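TRNA-splicing ligase RtcB (Thermus thermophilus, PDB 2EPG) probably joins RNA ends in a GTP-dependent, manganese-requiring reaction, sealing a 3'-phosphate or 2',3'-cyclic phosphate end to a 5'-hydroxyl end. Local coordinates at residues I159-A164 and N302-A306; Y221-D227 and K474-R480. All coordinates share one frame; numbering follows the deposited sequence.

Interaction 1. Residues I159-A164 and N302-A306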
loop_
_atom_site.group_PDB
_atom_site.type_symbol
_atom_site.label_atom_id
_atom_site.label_comp_id
_atom_site.label_asym_id
_atom_site.label_seq_id
_atom_site.Cartn_x
_atom_site.Cartn_y
_atom_site.Cartn_z
ATOM N N ILE A 159 1.330 -20.364 3.883
ATOM C CA ILE A 159 0.851 -18.991 3.953
ATOM C C ILE A 159 1.550 -18.129 2.907
ATOM O O ILE A 159 0.910 -17.329 2.227
ATOM C CB ILE A 159 1.050 -18.399 5.376
ATOM C CG1 ILE A 159 0.024 -19.029 6.329
ATOM C CG2 ILE A 159 0.834 -16.894 5.376
ATOM C CD1 ILE A 159 0.119 -18.549 7.751
ATOM N N LEU A 160 2.856 -18.320 2.740
ATOM C CA LEU A 160 3.588 -17.532 1.761
ATOM C C LEU A 160 3.090 -17.747 0.338
ATOM O O LEU A 160 3.229 -16.868 -0.517
ATOM C CB LEU A 160 5.088 -17.837 1.819
ATOM C CG LEU A 160 5.817 -17.609 3.144
ATOM C CD1 LEU A 160 7.328 -17.765 2.915
ATOM C CD2 LEU A 160 5.512 -16.239 3.693
ATOM N N LYS A 161 2.512 -18.917 0.084
ATOM C CA LYS A 161 2.022 -19.245 -1.246
ATOM C C LYS A 161 0.567 -18.900 -1.463
ATOM O O LYS A 161 0.178 -18.443 -2.543
ATOM C CB LYS A 161 2.187 -20.748 -1.517
ATOM C CG LYS A 161 3.618 -21.224 -1.642
ATOM C CD LYS A 161 3.715 -22.759 -1.751
ATOM C CE LYS A 161 3.214 -23.431 -0.467
ATOM N NZ LYS A 161 3.340 -24.916 -0.488
ATOM N N GLU A 162 -0.237 -19.121 -0.430
ATOM C CA GLU A 162 -1.676 -18.920 -0.537
ATOM C C GLU A 162 -2.211 -17.560 -0.103
ATOM O O GLU A 162 -3.296 -17.167 -0.523
ATOM C CB GLU A 162 -2.401 -20.050 0.225
ATOM C CG GLU A 162 -3.941 -20.040 0.086
ATOM C CD GLU A 162 -4.618 -21.238 0.760
ATOM O OE1 GLU A 162 -5.842 -21.172 1.033
ATOM O OE2 GLU A 162 -3.929 -22.252 0.999
ATOM N N GLY A 163 -1.477 -16.844 0.740
ATOM C CA GLY A 163 -1.951 -15.538 1.172
ATOM C C GLY A 163 -2.972 -15.520 2.297
ATOM O O GLY A 163 -3.088 -16.481 3.065
ATOM N N ALA A 164 -3.713 -14.412 2.393
ATOM C CA ALA A 164 -4.706 -14.223 3.445
ATOM C C ALA A 164 -5.763 -15.312 3.481
ATOM O O ALA A 164 -6.244 -15.669 4.553
ATOM C CB ALA A 164 -5.379 -12.847 3.300
ATOM N N ASN A 302 2.324 -11.976 0.093
ATOM C CA ASN A 302 1.290 -12.856 0.628
ATOM C C ASN A 302 1.387 -12.927 2.139
ATOM O O ASN A 302 0.377 -13.068 2.831
ATOM C CB ASN A 302 1.411 -14.266 0.018
ATOM C CG ASN A 302 1.062 -14.286 -1.459
ATOM O OD1 ASN A 302 1.357 -15.255 -2.187
ATOM N ND2 ASN A 302 0.413 -13.222 -1.913
ATOM N N PHE A 303 2.609 -12.824 2.647
ATOM C CA PHE A 303 2.832 -12.853 4.077
ATOM C C PHE A 303 2.240 -11.581 4.671
ATOM O O PHE A 303 1.558 -11.611 5.704
ATOM C CB PHE A 303 4.334 -12.928 4.386
ATOM C CG PHE A 303 4.644 -12.938 5.860
ATOM C CD1 PHE A 303 4.301 -14.029 6.648
ATOM C CD2 PHE A 303 5.261 -11.851 6.461
ATOM C CE1 PHE A 303 4.574 -14.036 8.014
ATOM C CE2 PHE A 303 5.534 -11.848 7.824
ATOM C CZ PHE A 303 5.189 -12.945 8.601
ATOM N N ALA A 304 2.489 -10.457 4.008
ATOM C CA ALA A 304 1.951 -9.181 4.491
ATOM C C ALA A 304 0.420 -9.225 4.447
ATOM O O ALA A 304 -0.249 -8.743 5.356
ATOM C CB ALA A 304 2.486 -8.002 3.636
ATOM N N PHE A 305 -0.148 -9.796 3.390
ATOM C CA PHE A 305 -1.603 -9.884 3.323
ATOM C C PHE A 305 -2.130 -10.687 4.521
ATOM O O PHE A 305 -3.109 -10.305 5.147
ATOM C CB PHE A 305 -2.050 -10.563 2.020
ATOM C CG PHE A 305 -2.140 -9.625 0.833
ATOM C CD1 PHE A 305 -1.621 -10.000 -0.403
ATOM C CD2 PHE A 305 -2.765 -8.382 0.947
ATOM C CE1 PHE A 305 -1.719 -9.162 -1.506
ATOM C CE2 PHE A 305 -2.870 -7.536 -0.146
ATOM C CZ PHE A 305 -2.344 -7.925 -1.381
ATOM N N ALA A 306 -1.463 -11.797 4.842
ATOM C CA ALA A 306 -1.870 -12.671 5.949
ATOM C C ALA A 306 -1.721 -11.984 7.279
ATOM O O ALA A 306 -2.536 -12.161 8.185
ATOM C CB ALA A 306 -1.047 -13.952 5.935
#

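Interaction 2. Residues Y221-D227 and K474-R480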
loop_
_atom_site.group_PDB
_atom_site.type_symbol
_atom_site.label_atom_id
_atom_site.label_comp_id
_atom_site.label_asym_id
_atom_site.label_seq_id
_atom_site.Cartn_x
_atom_site.Cartn_y
_atom_site.Cartn_z
ATOM N N TYR A 221 -13.468 7.312 13.296
ATOM C CA TYR A 221 -14.859 7.493 12.935
ATOM C C TYR A 221 -14.873 8.343 11.670
ATOM O O TYR A 221 -13.967 9.140 11.432
ATOM C CB TYR A 221 -15.678 8.138 14.073
ATOM C CG TYR A 221 -15.320 9.565 14.440
ATOM C CD1 TYR A 221 -14.343 9.839 15.404
ATOM C CD2 TYR A 221 -15.979 10.639 13.844
ATOM C CE1 TYR A 221 -14.036 11.147 15.765
ATOM C CE2 TYR A 221 -15.682 11.945 14.193
ATOM C CZ TYR A 221 -14.712 12.193 15.154
ATOM O OH TYR A 221 -14.421 13.491 15.491
ATOM N N VAL A 222 -15.873 8.128 10.830
ATOM C CA VAL A 222 -15.991 8.885 9.594
ATOM C C VAL A 222 -16.494 10.272 10.007
ATOM O O VAL A 222 -17.564 10.373 10.599
ATOM C CB VAL A 222 -17.014 8.211 8.653
ATOM C CG1 VAL A 222 -17.193 9.029 7.396
ATOM C CG2 VAL A 222 -16.552 6.796 8.314
ATOM N N ASP A 223 -15.734 11.333 9.745
ATOM C CA ASP A 223 -16.228 12.649 10.138
ATOM C C ASP A 223 -16.719 13.492 8.959
ATOM O O ASP A 223 -17.290 14.566 9.153
ATOM C CB ASP A 223 -15.186 13.421 10.973
ATOM C CG ASP A 223 -14.202 14.201 10.133
ATOM O OD1 ASP A 223 -13.547 15.112 10.687
ATOM O OD2 ASP A 223 -14.065 13.909 8.932
ATOM N N GLU A 224 -16.520 12.995 7.738
ATOM C CA GLU A 224 -16.973 13.722 6.570
ATOM C C GLU A 224 -17.184 12.787 5.383
ATOM O O GLU A 224 -16.393 11.865 5.155
ATOM C CB GLU A 224 -15.953 14.812 6.217
ATOM C CG GLU A 224 -16.540 16.006 5.480
ATOM C CD GLU A 224 -15.811 17.307 5.800
ATOM O OE1 GLU A 224 -14.671 17.492 5.315
ATOM O OE2 GLU A 224 -16.382 18.136 6.550
ATOM N N VAL A 225 -18.264 13.013 4.644
ATOM C CA VAL A 225 -18.558 12.211 3.467
ATOM C C VAL A 225 -18.621 13.159 2.271
ATOM O O VAL A 225 -19.394 14.120 2.282
ATOM C CB VAL A 225 -19.894 11.459 3.614
ATOM C CG1 VAL A 225 -20.285 10.837 2.284
ATOM C CG2 VAL A 225 -19.760 10.374 4.692
ATOM N N TYR A 226 -17.807 12.887 1.254
ATOM C CA TYR A 226 -17.731 13.724 0.061
ATOM C C TYR A 226 -18.500 13.212 -1.145
ATOM O O TYR A 226 -19.010 13.998 -1.943
ATOM C CB TYR A 226 -16.270 13.922 -0.348
ATOM C CG TYR A 226 -15.398 14.414 0.768
ATOM C CD1 TYR A 226 -14.464 13.567 1.370
ATOM C CD2 TYR A 226 -15.523 15.712 1.251
ATOM C CE1 TYR A 226 -13.683 13.999 2.426
ATOM C CE2 TYR A 226 -14.746 16.157 2.308
ATOM C CZ TYR A 226 -13.830 15.296 2.892
ATOM O OH TYR A 226 -13.060 15.721 3.948
ATOM N N ASP A 227 -18.560 11.899 -1.311
ATOM C CA ASP A 227 -19.287 11.338 -2.438
ATOM C C ASP A 227 -20.307 10.382 -1.871
ATOM O O ASP A 227 -19.970 9.288 -1.429
ATOM C CB ASP A 227 -18.354 10.585 -3.376
ATOM C CG ASP A 227 -18.972 10.354 -4.734
ATOM O OD1 ASP A 227 -18.780 11.212 -5.611
ATOM O OD2 ASP A 227 -19.664 9.336 -4.929
ATOM N N LYS A 474 -10.990 10.087 -6.686
ATOM C CA LYS A 474 -12.158 10.800 -6.219
ATOM C C LYS A 474 -12.308 10.679 -4.699
ATOM O O LYS A 474 -12.261 9.573 -4.154
ATOM C CB LYS A 474 -13.408 10.244 -6.896
ATOM C CG LYS A 474 -14.703 10.832 -6.347
ATOM C CD LYS A 474 -15.928 10.122 -6.906
ATOM C CE LYS A 474 -16.141 10.439 -8.365
ATOM N NZ LYS A 474 -17.407 9.825 -8.868
ATOM N N LYS A 475 -12.481 11.815 -4.024
ATOM C CA LYS A 475 -12.661 11.821 -2.575
ATOM C C LYS A 475 -13.978 11.199 -2.185
ATOM O O LYS A 475 -15.015 11.524 -2.753
ATOM C CB LYS A 475 -12.619 13.240 -2.022
ATOM C CG LYS A 475 -11.233 13.828 -2.009
ATOM C CD LYS A 475 -11.242 15.277 -1.559
ATOM C CE LYS A 475 -11.714 15.422 -0.135
ATOM N NZ LYS A 475 -11.702 16.874 0.270
ATOM N N VAL A 476 -13.936 10.299 -1.209
ATOM C CA VAL A 476 -15.146 9.649 -0.746
ATOM C C VAL A 476 -15.422 9.997 0.703
ATOM O O VAL A 476 -16.529 10.408 1.040
ATOM C CB VAL A 476 -15.055 8.123 -0.891
ATOM C CG1 VAL A 476 -16.343 7.484 -0.372
ATOM C CG2 VAL A 476 -14.791 7.765 -2.357
ATOM N N ALA A 477 -14.425 9.839 1.570
ATOM C CA ALA A 477 -14.633 10.168 2.981
ATOM C C ALA A 477 -13.352 10.479 3.714
ATOM O O ALA A 477 -12.256 10.222 3.213
ATOM C CB ALA A 477 -15.378 9.022 3.694
ATOM N N ARG A 478 -13.504 11.053 4.907
ATOM C CA ARG A 478 -12.376 11.386 5.758
ATOM C C ARG A 478 -12.623 10.714 7.089
ATOM O O ARG A 478 -13.757 10.670 7.563
ATOM C CB ARG A 478 -12.227 12.896 5.962
ATOM C CG ARG A 478 -10.977 13.234 6.759
ATOM C CD ARG A 478 -10.744 14.737 6.852
ATOM N NE ARG A 478 -11.730 15.397 7.697
ATOM C CZ ARG A 478 -11.921 16.709 7.721
ATOM N NH1 ARG A 478 -12.835 17.239 8.521
ATOM N NH2 ARG A 478 -11.206 17.491 6.926
ATOM N N LEU A 479 -11.543 10.210 7.680
ATOM C CA LEU A 479 -11.570 9.477 8.933
ATOM C C LEU A 479 -10.720 10.169 10.007
ATOM O O LEU A 479 -9.574 10.541 9.754
ATOM C CB LEU A 479 -11.011 8.063 8.698
ATOM C CG LEU A 479 -11.759 6.960 7.931
ATOM C CD1 LEU A 479 -12.935 7.497 7.166
ATOM C CD2 LEU A 479 -10.768 6.222 7.031
ATOM N N ARG A 480 -11.277 10.315 11.206
ATOM C CA ARG A 480 -10.556 10.935 12.311
ATOM C C ARG A 480 -10.251 9.857 13.361
ATOM O O ARG A 480 -11.124 9.076 13.739
ATOM C CB ARG A 480 -11.404 12.064 12.903
ATOM C CG ARG A 480 -10.679 12.887 13.950
ATOM C CD ARG A 480 -11.347 14.235 14.184
ATOM N NE ARG A 480 -10.521 15.050 15.065
ATOM C CZ ARG A 480 -10.335 14.791 16.355
ATOM N NH1 ARG A 480 -9.553 15.578 17.085
ATOM N NH2 ARG A 480 -10.951 13.758 16.926
HETATM O O HOH W 1 -19.095 8.189 -7.275
#

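Interaction 1. Residues I159-A164 and N302-A306
Phe303 offers its ring obliquely to Leu160, whose CD2 sits 3.6 Å from Phe303 CB, so the methyl rests on the root of the aromatic side chain. The two side chains run alongside each other in the same direction, and Leu252 of helix 250-265 touches both. A second flat group, the amide of Asn302, lies beside the last turn of helix 153-162, near the carbonyls of Leu160 and Lys161; which end is oxygen and which is nitrogen is uncertain. Its CB is clearer, 3.2 Å from Leu160 O and 3.8 Å from Gly163 CA. With CG placed opposite the carbonyl carbon (chi1 -68°), the amide reaches past this CB toward the helix end. A leucine here would probably leave the carbonyls of Leu160 and Lys161 facing a greasy side chain where a polar amide now sits. Gly163 ends the helix with a positive phi of 81°, where a side chain would press on the carbonyl of Glu162; its N still bonds to Ile159 O. Just past this bend Ala164 CA and Ala306 CA come within 4.1 Å. On the helix side of it, Ile159 CG2 meets Ala306 CB at 3.5 Å. Leu167 of helix 164-169 touches both Ile159 and Ala306. The contact thus seats the end of helix 153-162 on the long helix 288-321, with the side chain of Phe303 about 8 Å from that of Asp106, a predicted manganese ligand. Chemically, it joins close-packed backbone and apolar side chains with one polar side chain, Asn302, set against the helix end.

Interaction 2. Residues Y221-D227 and K474-R480
Arg478, in an antiparallel pair of strands 221-225 and 474-480, has the hydroxyl of Tyr226, the residue just past the first strand, over one face of its guanidinium, the ring standing nearly at right angles to it. The register of the pair slips by one residue at a beta bulge. Asp223 is the extra residue, lying between the pairs Val222-Leu479 and Glu224-Arg478. Its carboxylate is gripped side-on by Arg478: NE to OD2 of Asp223 is 3.0 Å, and NH1 to OD1 of the same aspartate is 3.1 Å. The carboxylate and guanidinium planes are nevertheless twisted 53° apart. A bend at chi3 (70°) swings the arginine's head into this grip. Glu224 adds a second negative charge from above the guanidinium: its OE1 stands 3.7 Å from Arg478 NH1, a long salt bridge in which no N-H points at the oxygen. That same OE1 takes a hydrogen bond on its anti lone pair from Tyr226 OH, at 2.8 Å, which helps fix the carboxylate over the arginine. Tyr390 adds a cation-pi contact to Arg478. The Tyr226 ring carries Lys475 on one face, CE over its centre and NZ 3.9 Å from the centroid in a cation-pi contact, while the backbone at Val476 and Ala477 meets the ring's edge. At the far end Arg480 lays its CB over a face of Tyr221, 4.2 Å from the centroid. Val222, Val225, Ala477 and Leu479 turn to the other side, where Leu479 touches Ser391, a predicted GMP-binding residue. Past the strand, Asp227 caps the next helix through OD2 and Ala230 N, and one water joins the two chain segments, giving a hydrogen to Asp227 OD2 at 2.7 Å and accepting one from Lys474 NZ at 2.8 Å.

How the interactions relate
From the N terminus the chain first passes 159-164, then lays down strand 216-225 with the first half of interaction 2. It returns to the earlier helix end only with helix 288-321, where interaction 1 closes a loop of 137 intervening residues. Interaction 2 stays open until strand 474-486, near the C terminus, closing a loop of 246. The segments alternate, so the two loops cross rather than nest. Their centres lie 30 Å apart and their nearest atoms about 17 Å, without touching. Interaction 1 ties the end of helix 153-162 to helix 288-321, and interaction 2 ties strand 216-225 to the C-terminal strand 474-486.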